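PDB 4ZDT: structure-specific endonuclease subunit slx1 from Schizosaccharomyces pombe, which serves as the catalytic subunit of the slx1-slx4 endonuclease, nicking branched DNA near junctions with single strands during repair and recombination, this chain being its zinc-binding RING finger domain. Local coordinates for residues A[4-7]-A[8-11]; A[12-15]-A[16-19]; A[34-37]-A[38-41]; A[52-55]-A[56-59]. All coordinates share one frame; numbering follows the deposited sequence.

Contact 1 of 4, residues A[4-7]-A[8-11]; sequences VKCN and LCYE. With ZN (zinc ion), chain E.
The extended side chain of Lys5 slants across that of Tyr10, its CE 3.2 Å from Tyr10 O and also against the tyrosine CB. Cys6 does most of the work. Its amide N gives a straight bond to Glu11 O (3.0 Å, 168° at the hydrogen), while its carbonyl takes a weak one from Tyr10 N. With SG anti to the backbone N (chi1 167°), the sulfur turns into the loop. There it binds the zinc ion at 2.4 Å and also accepts two amide hydrogens, from Leu8 N at 3.2 Å and from Cys9 N at 3.5 Å, which would probably temper the negative charge of the thiolate. Asn7 runs side by side with Leu8, OD1 lying 3.4 Å from Leu8 CG, although that oxygen finds its hydrogen bond with Asn31 ND2. The isobutyl group of Leu8 reaches on to Cys35, Leu36 and Ser39 of helix 33-40, so an alanine here would probably open a gap between the loop and that helix. Cys9 SG supplies the second zinc bond, 2.4 Å long, and receives an amide hydrogen of its own from Glu11 N. This CxxC turn, with backbone amides donating to its sulfurs, is a zinc knuckle; His32 and Cys35 complete it as the three-cysteine, one-histidine site of the RING finger.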
loop_
_atom_site.group_PDB
_atom_site.type_symbol
_atom_site.label_atom_id
_atom_site.label_comp_id
_atom_site.label_asym_id
_atom_site.label_seq_id
_atom_site.Cartn_x
_atom_site.Cartn_y
_atom_site.Cartn_z
ATOM N N VAL A 4 -1.044 -16.608 -14.162
ATOM C CA VAL A 4 0.203 -15.924 -13.788
ATOM C C VAL A 4 0.469 -16.069 -12.291
ATOM O O VAL A 4 -0.459 -15.993 -11.468
ATOM C CB VAL A 4 0.188 -14.414 -14.210
ATOM C CG1 VAL A 4 1.491 -13.705 -13.819
ATOM C CG2 VAL A 4 -0.059 -14.269 -15.716
ATOM N N LYS A 5 1.735 -16.267 -11.947
ATOM C CA LYS A 5 2.157 -16.534 -10.583
ATOM C C LYS A 5 2.871 -15.324 -9.995
ATOM O O LYS A 5 3.754 -14.744 -10.641
ATOM C CB LYS A 5 3.117 -17.718 -10.608
ATOM C CG LYS A 5 3.432 -18.354 -9.273
ATOM C CD LYS A 5 4.242 -19.633 -9.478
ATOM C CE LYS A 5 4.114 -20.565 -8.278
ATOM N NZ LYS A 5 5.083 -21.697 -8.326
ATOM N N CYS A 6 2.509 -14.936 -8.775
ATOM C CA CYS A 6 3.286 -13.919 -8.077
ATOM C C CYS A 6 4.662 -14.470 -7.716
ATOM O O CYS A 6 4.784 -15.565 -7.161
ATOM C CB CYS A 6 2.569 -13.408 -6.821
ATOM S SG CYS A 6 3.669 -12.447 -5.742
ATOM N N ASN A 7 5.697 -13.691 -8.010
ATOM C CA ASN A 7 7.072 -14.118 -7.781
ATOM C C ASN A 7 7.576 -13.935 -6.348
ATOM O O ASN A 7 8.771 -14.086 -6.090
ATOM C CB ASN A 7 8.017 -13.411 -8.757
ATOM C CG ASN A 7 8.212 -11.946 -8.422
ATOM O OD1 ASN A 7 7.408 -11.349 -7.706
ATOM N ND2 ASN A 7 9.285 -11.358 -8.938
ATOM N N LEU A 8 6.680 -13.617 -5.417
ATOM C CA LEU A 8 7.092 -13.463 -4.025
ATOM C C LEU A 8 6.321 -14.376 -3.071
ATOM O O LEU A 8 6.868 -14.794 -2.045
ATOM C CB LEU A 8 6.954 -11.992 -3.585
ATOM C CG LEU A 8 7.810 -10.958 -4.339
ATOM C CD1 LEU A 8 7.400 -9.515 -3.998
ATOM C CD2 LEU A 8 9.309 -11.163 -4.084
ATOM N N CYS A 9 5.050 -14.662 -3.396
ATOM C CA CYS A 9 4.193 -15.490 -2.543
ATOM C C CYS A 9 3.720 -16.779 -3.230
ATOM O O CYS A 9 3.126 -17.654 -2.582
ATOM C CB CYS A 9 2.989 -14.693 -2.056
ATOM S SG CYS A 9 1.627 -14.639 -3.215
ATOM N N TYR A 10 3.960 -16.866 -4.540
ATOM C CA TYR A 10 3.709 -18.069 -5.347
ATOM C C TYR A 10 2.238 -18.449 -5.536
ATOM O O TYR A 10 1.941 -19.506 -6.123
ATOM C CB TYR A 10 4.544 -19.273 -4.847
ATOM C CG TYR A 10 5.976 -18.888 -4.539
ATOM C CD1 TYR A 10 6.841 -18.467 -5.551
ATOM C CD2 TYR A 10 6.456 -18.922 -3.226
ATOM C CE1 TYR A 10 8.143 -18.086 -5.266
ATOM C CE2 TYR A 10 7.764 -18.554 -2.932
ATOM C CZ TYR A 10 8.599 -18.131 -3.958
ATOM O OH TYR A 10 9.897 -17.762 -3.687
ATOM N N GLU A 11 1.327 -17.598 -5.062
ATOM C CA GLU A 11 -0.094 -17.762 -5.358
ATOM C C GLU A 11 -0.379 -17.205 -6.740
ATOM O O GLU A 11 0.368 -16.357 -7.251
ATOM C CB GLU A 11 -0.987 -17.066 -4.316
ATOM C CG GLU A 11 -0.669 -17.390 -2.856
ATOM C CD GLU A 11 -0.887 -18.856 -2.505
ATOM O OE1 GLU A 11 -1.907 -19.435 -2.945
ATOM O OE2 GLU A 11 -0.038 -19.424 -1.775
HETATM ZN ZN ZN E . 1.963 -12.379 -4.017
#

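Contact 2 of 4, residues A[12-15]-A[16-19]; sequences CIES and DELR
Glu14 to Glu17 form a type I beta turn, closed by a weak backbone bond of 3.3 Å from Glu17 N to Glu14 O. The side chain of Glu17 fastens the turn a second time: extended beyond CG, it swings its carboxylate back so that OE2 takes the amide hydrogen of Glu14 N at 3.1 Å, with 153° at the hydrogen. Glu14 is thus held at both its N and its O by one residue, and the same OE2 lies 3.7 Å from Ile13 CA. The planes of the two carboxylates are nearly parallel (10° apart), but Glu14 OE2 and Glu17 OE2 keep 5.5 Å between them, so any repulsion is probably mild. Arg19 folds back toward the turn. Its chain bends at chi2 and chi3, which brings one flat face of the guanidinium over Ile13: the methyl CG2 sits 3.6 Å above the plane, over its centre. NH2 stands 2.7 Å from Glu14 O, and NE makes a weak bond to Glu17 O. A lysine in its place would probably lose the flat cover over the Ile13 methyl and leave that side of the turn less firmly packed. Ile13 also packs on Cys6, His32 and Ile30, and Glu17 touches His32, which places the turn against the zinc site of Cys6, Cys9, His32 and Cys35. It belongs to the long loop of a RING finger that leads from the first zinc knuckle into strand 20-21.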
loop_
_atom_site.group_PDB
_atom_site.type_symbol
_atom_site.label_atom_id
_atom_site.label_comp_id
_atom_site.label_asym_id
_atom_site.label_seq_id
_atom_site.Cartn_x
_atom_site.Cartn_y
_atom_site.Cartn_z
ATOM N N CYS A 12 -1.453 -17.692 -7.350
ATOM C CA CYS A 12 -1.840 -17.243 -8.673
ATOM C C CYS A 12 -2.403 -15.834 -8.634
ATOM O O CYS A 12 -3.011 -15.426 -7.648
ATOM C CB CYS A 12 -2.824 -18.216 -9.324
ATOM S SG CYS A 12 -2.149 -19.749 -9.991
ATOM N N ILE A 13 -2.163 -15.088 -9.705
ATOM C CA ILE A 13 -2.713 -13.752 -9.862
ATOM C C ILE A 13 -3.857 -13.854 -10.856
ATOM O O ILE A 13 -3.650 -14.186 -12.016
ATOM C CB ILE A 13 -1.644 -12.724 -10.350
ATOM C CG1 ILE A 13 -0.449 -12.694 -9.390
ATOM C CG2 ILE A 13 -2.258 -11.337 -10.492
ATOM C CD1 ILE A 13 0.728 -11.834 -9.867
ATOM N N GLU A 14 -5.063 -13.560 -10.382
ATOM C CA GLU A 14 -6.271 -13.665 -11.195
ATOM C C GLU A 14 -6.240 -12.675 -12.357
ATOM O O GLU A 14 -5.437 -11.737 -12.357
ATOM C CB GLU A 14 -7.526 -13.453 -10.333
ATOM C CG GLU A 14 -7.668 -14.411 -9.135
ATOM C CD GLU A 14 -7.637 -15.893 -9.521
ATOM O OE1 GLU A 14 -8.009 -16.241 -10.669
ATOM O OE2 GLU A 14 -7.241 -16.715 -8.663
ATOM N N SER A 15 -7.104 -12.891 -13.348
ATOM C CA SER A 15 -7.178 -12.015 -14.524
ATOM C C SER A 15 -7.737 -10.625 -14.217
ATOM O O SER A 15 -7.415 -9.655 -14.910
ATOM C CB SER A 15 -8.010 -12.674 -15.626
ATOM O OG SER A 15 -7.339 -13.807 -16.144
ATOM N N ASP A 16 -8.572 -10.540 -13.184
ATOM C CA ASP A 16 -9.202 -9.280 -12.782
ATOM C C ASP A 16 -8.351 -8.498 -11.781
ATOM O O ASP A 16 -8.728 -7.400 -11.345
ATOM C CB ASP A 16 -10.589 -9.555 -12.182
ATOM C CG ASP A 16 -11.591 -10.051 -13.221
ATOM O OD1 ASP A 16 -11.425 -9.733 -14.423
ATOM O OD2 ASP A 16 -12.554 -10.752 -12.829
ATOM N N GLU A 17 -7.206 -9.072 -11.421
ATOM C CA GLU A 17 -6.396 -8.543 -10.336
ATOM C C GLU A 17 -5.306 -7.615 -10.865
ATOM O O GLU A 17 -4.685 -7.898 -11.888
ATOM C CB GLU A 17 -5.772 -9.696 -9.551
ATOM C CG GLU A 17 -5.584 -9.411 -8.076
ATOM C CD GLU A 17 -5.188 -10.639 -7.282
ATOM O OE1 GLU A 17 -4.985 -10.503 -6.057
ATOM O OE2 GLU A 17 -5.080 -11.737 -7.870
ATOM N N LEU A 18 -5.093 -6.507 -10.161
ATOM C CA LEU A 18 -3.972 -5.617 -10.436
ATOM C C LEU A 18 -2.674 -6.304 -10.024
ATOM O O LEU A 18 -2.658 -7.114 -9.096
ATOM C CB LEU A 18 -4.132 -4.299 -9.681
ATOM C CG LEU A 18 -5.374 -3.456 -9.953
ATOM C CD1 LEU A 18 -5.413 -2.245 -9.021
ATOM C CD2 LEU A 18 -5.480 -3.015 -11.435
ATOM N N ARG A 19 -1.581 -5.981 -10.706
ATOM C CA ARG A 19 -0.287 -6.601 -10.402
ATOM C C ARG A 19 0.908 -5.734 -10.792
ATOM O O ARG A 19 0.901 -5.077 -11.832
ATOM C CB ARG A 19 -0.182 -7.970 -11.078
ATOM C CG ARG A 19 0.253 -7.912 -12.533
ATOM C CD ARG A 19 -0.470 -8.957 -13.367
ATOM N NE ARG A 19 -1.920 -8.894 -13.188
ATOM C CZ ARG A 19 -2.781 -9.781 -13.684
ATOM N NH1 ARG A 19 -2.325 -10.802 -14.406
ATOM N NH2 ARG A 19 -4.084 -9.645 -13.471
#

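Contact 3 of 4, residues A[34-37]-A[38-41]; sequences TCLA and SSFL. With ZN (zinc ion), chain E.
Leu36 and Phe40, one helical turn apart, make the apolar part of this contact. Leu36 CG sits over one face of the Phe40 ring in a CH-pi contact, 4.1 Å from the centroid and displaced toward the rim, and CD1 presses on CZ at 3.5 Å. The leucine gets there because CG is anti to the backbone N (chi1 -168°), leaning the side chain along the helix toward its C-terminal end. Phe66 meets the ring of Phe40 edge-to-face. Thr34, Ala37, Ser38 and Leu41 pack on the slx4 chain. Among the hydrogen bonds, Ser38 N to Thr34 O and Ser39 N to Cys35 O are regular helical ones. Farther on the pattern tightens: Ala37 O accepts from both Phe40 N (2.9 Å) and Leu41 N (3.0 Å), the first donor well above the carbonyl plane and the second nearly in line with the C=O, as the helix ends at Phe40 and Leu41 leaves helical geometry. Ser39 OG turns back on its own helix and donates to Leu36 O at 2.7 Å, a carbonyl that also takes a weak bond from Phe40 N. Metal bonding is confined to Cys35, whose SG holds the zinc ion at 2.3 Å with Cys6, Cys9 and His32. The metal bond thus ties the N-terminal part of the helix to the zinc site, while CH-pi packing and the doubled carbonyl bonds hold its C-terminal turn.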
loop_
_atom_site.group_PDB
_atom_site.type_symbol
_atom_site.label_atom_id
_atom_site.label_comp_id
_atom_site.label_asym_id
_atom_site.label_seq_id
_atom_site.Cartn_x
_atom_site.Cartn_y
_atom_site.Cartn_z
ATOM N N THR A 34 0.495 -5.832 -3.151
ATOM C CA THR A 34 0.724 -5.891 -1.708
ATOM C C THR A 34 1.989 -6.656 -1.372
ATOM O O THR A 34 2.748 -6.229 -0.511
ATOM C CB THR A 34 -0.496 -6.449 -0.928
ATOM O OG1 THR A 34 -0.880 -7.701 -1.503
ATOM C CG2 THR A 34 -1.649 -5.500 -1.054
ATOM N N CYS A 35 2.242 -7.767 -2.069
ATOM C CA CYS A 35 3.487 -8.510 -1.851
ATOM C C CYS A 35 4.739 -7.665 -2.100
ATOM O O CYS A 35 5.644 -7.611 -1.268
ATOM C CB CYS A 35 3.548 -9.787 -2.715
ATOM S SG CYS A 35 2.310 -10.998 -2.233
ATOM N N LEU A 36 4.819 -7.026 -3.275
ATOM C CA LEU A 36 5.953 -6.162 -3.602
ATOM C C LEU A 36 6.074 -5.011 -2.599
ATOM O O LEU A 36 7.156 -4.726 -2.111
ATOM C CB LEU A 36 5.817 -5.595 -5.034
ATOM C CG LEU A 36 7.062 -4.911 -5.616
ATOM C CD1 LEU A 36 8.245 -5.873 -5.691
ATOM C CD2 LEU A 36 6.788 -4.322 -7.002
ATOM N N ALA A 37 4.962 -4.345 -2.302
ATOM C CA ALA A 37 5.013 -3.221 -1.372
ATOM C C ALA A 37 5.575 -3.667 -0.021
ATOM O O ALA A 37 6.499 -3.046 0.528
ATOM C CB ALA A 37 3.630 -2.589 -1.216
ATOM N N SER A 38 5.027 -4.770 0.505
ATOM C CA SER A 38 5.506 -5.330 1.776
ATOM C C SER A 38 7.045 -5.586 1.741
ATOM O O SER A 38 7.770 -5.248 2.700
ATOM C CB SER A 38 4.686 -6.581 2.134
ATOM O OG SER A 38 5.112 -7.108 3.362
ATOM N N SER A 39 7.554 -6.095 0.613
ATOM C CA SER A 39 8.998 -6.363 0.487
ATOM C C SER A 39 9.843 -5.084 0.454
ATOM O O SER A 39 11.020 -5.119 0.757
ATOM C CB SER A 39 9.301 -7.217 -0.754
ATOM O OG SER A 39 9.156 -6.458 -1.948
ATOM N N PHE A 40 9.233 -3.974 0.063
ATOM C CA PHE A 40 9.926 -2.690 -0.072
ATOM C C PHE A 40 9.906 -1.864 1.221
ATOM O O PHE A 40 10.803 -1.040 1.436
ATOM C CB PHE A 40 9.281 -1.863 -1.178
ATOM C CG PHE A 40 9.648 -2.289 -2.587
ATOM C CD1 PHE A 40 10.419 -3.419 -2.835
ATOM C CD2 PHE A 40 9.199 -1.545 -3.671
ATOM C CE1 PHE A 40 10.763 -3.790 -4.155
ATOM C CE2 PHE A 40 9.534 -1.908 -4.994
ATOM C CZ PHE A 40 10.315 -3.055 -5.224
ATOM N N LEU A 41 8.895 -2.074 2.071
ATOM C CA LEU A 41 8.711 -1.259 3.288
ATOM C C LEU A 41 9.836 -1.439 4.321
ATOM O O LEU A 41 10.278 -2.558 4.560
ATOM C CB LEU A 41 7.323 -1.534 3.927
ATOM C CG LEU A 41 6.103 -1.142 3.076
ATOM C CD1 LEU A 41 4.792 -1.491 3.747
ATOM C CD2 LEU A 41 6.110 0.327 2.675
HETATM ZN ZN ZN E . 1.963 -12.379 -4.017
#

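Contact 4 of 4, residues A[52-55]-A[56-59]; sequences GMCT and KCKR. With ZN (zinc ion), chain F.
Cys54 N donates to Arg59 O at 2.9 Å, nearly in line with the carbonyl, and Cys54 O takes Lys58 N at 2.9 Å, so both backbone polar atoms of this cysteine are engaged across the loop. Arg59 O has a further neighbour in Met53 CA, a CA-H...O contact of 3.3 Å. The ammonium of Lys58 is used locally as well: its chain bends at chi2 (-58°) and curls over the turn until NZ donates to Thr55 O at 3.0 Å. The sulfurs of Cys54 and Cys57 both bind the zinc ion, and both also accept hydrogens. Cys54 SG receives only a weak bond from Lys56 N among the two segments, whereas Cys57 SG is reached at 3.5 Å by Arg59 N and at 3.4 Å by Arg59 NH1, the sulfur lying 15° out of the guanidinium plane. An arginine so close to a metal-bound thiolate would probably offset part of its negative charge. NH2 of the same group is claimed by a salt bridge to Asp26, and Phe24 adds a cation-pi contact. Lys56 NZ finds its acceptor in Cys27 O. Met53 lies over the backbone of Lys58, its CG 3.6 Å from Lys58 O. Cys22 and Cys27 complete this Cys4 site. The whole loop is a zinc knuckle at the hairpin end between antiparallel strands 51-53 and 60-62, which Gly52 and Leu61 pair by backbone bonds, and Phe40 of helix 33-40 packs against Gly52 and Met53 O at the base of the loop.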
loop_
_atom_site.group_PDB
_atom_site.type_symbol
_atom_site.label_atom_id
_atom_site.label_comp_id
_atom_site.label_asym_id
_atom_site.label_seq_id
_atom_site.Cartn_x
_atom_site.Cartn_y
_atom_site.Cartn_z
ATOM N N GLY A 52 12.358 0.773 -4.361
ATOM C CA GLY A 52 12.778 -0.552 -3.908
ATOM C C GLY A 52 13.603 -1.226 -4.985
ATOM O O GLY A 52 13.576 -0.811 -6.145
ATOM N N MET A 53 14.321 -2.274 -4.594
ATOM C CA MET A 53 15.136 -3.036 -5.522
ATOM C C MET A 53 14.312 -4.183 -6.095
ATOM O O MET A 53 13.775 -4.993 -5.343
ATOM C CB MET A 53 16.358 -3.603 -4.812
ATOM C CG MET A 53 17.280 -4.388 -5.754
ATOM S SD MET A 53 18.640 -5.188 -4.897
ATOM C CE MET A 53 19.813 -3.834 -4.788
ATOM N N CYS A 54 14.199 -4.247 -7.415
ATOM C CA CYS A 54 13.579 -5.400 -8.051
ATOM C C CYS A 54 14.402 -6.651 -7.704
ATOM O O CYS A 54 15.614 -6.685 -7.923
ATOM C CB CYS A 54 13.516 -5.219 -9.564
ATOM S SG CYS A 54 12.792 -6.654 -10.425
ATOM N N THR A 55 13.756 -7.673 -7.163
ATOM C CA THR A 55 14.517 -8.841 -6.695
ATOM C C THR A 55 15.126 -9.674 -7.842
ATOM O O THR A 55 16.098 -10.419 -7.637
ATOM C CB THR A 55 13.701 -9.720 -5.726
ATOM O OG1 THR A 55 14.600 -10.553 -4.994
ATOM C CG2 THR A 55 12.711 -10.587 -6.468
ATOM N N LYS A 56 14.562 -9.521 -9.034
ATOM C CA LYS A 56 15.000 -10.268 -10.205
ATOM C C LYS A 56 16.186 -9.546 -10.888
ATOM O O LYS A 56 17.297 -10.083 -10.902
ATOM C CB LYS A 56 13.805 -10.553 -11.139
ATOM C CG LYS A 56 14.097 -11.544 -12.295
ATOM C CD LYS A 56 12.909 -11.720 -13.262
ATOM C CE LYS A 56 13.225 -12.764 -14.372
ATOM N NZ LYS A 56 12.129 -12.905 -15.380
ATOM N N CYS A 57 15.990 -8.313 -11.380
ATOM C CA CYS A 57 17.077 -7.590 -12.076
ATOM C C CYS A 57 18.005 -6.730 -11.194
ATOM O O CYS A 57 19.042 -6.252 -11.666
ATOM C CB CYS A 57 16.514 -6.731 -13.210
ATOM S SG CYS A 57 15.578 -5.275 -12.595
ATOM N N LYS A 58 17.637 -6.528 -9.929
ATOM C CA LYS A 58 18.425 -5.702 -8.984
ATOM C C LYS A 58 18.463 -4.205 -9.268
ATOM O O LYS A 58 19.230 -3.497 -8.629
ATOM C CB LYS A 58 19.886 -6.205 -8.820
ATOM C CG LYS A 58 20.048 -7.711 -8.659
ATOM C CD LYS A 58 19.277 -8.258 -7.467
ATOM C CE LYS A 58 19.623 -9.729 -7.260
ATOM N NZ LYS A 58 18.744 -10.340 -6.236
ATOM N N ARG A 59 17.678 -3.703 -10.217
ATOM C CA ARG A 59 17.596 -2.244 -10.395
ATOM C C ARG A 59 16.839 -1.643 -9.203
ATOM O O ARG A 59 15.973 -2.307 -8.630
ATOM C CB ARG A 59 16.872 -1.878 -11.687
ATOM C CG ARG A 59 17.600 -2.261 -12.997
ATOM C CD ARG A 59 16.664 -1.975 -14.171
ATOM N NE ARG A 59 17.241 -2.174 -15.509
ATOM C CZ ARG A 59 17.085 -3.271 -16.243
ATOM N NH1 ARG A 59 16.401 -4.323 -15.762
ATOM N NH2 ARG A 59 17.624 -3.333 -17.458
HETATM ZN ZN ZN F . 13.391 -6.033 -12.619
#

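How the contacts relate
Contacts 1 and 4 are the same kind of element at two zinc ions: each is a CxxC loop with amide-to-sulfur bonds, but the first sits at the surface and the second, partly buried, ends a beta hairpin. Contact 3, also partly buried, is the nearest to the chain's centre and joins them: Cys35 shares its zinc with contact 1, while Phe40 lies against Gly52 and Met53 of contact 4. Contact 2 is a surface turn without metal ligands, continuing the chain from contact 1 and tied to it through Val4 and Ile13. It does not touch contact 4, whose centre is about 21 Å away on the other side of the domain.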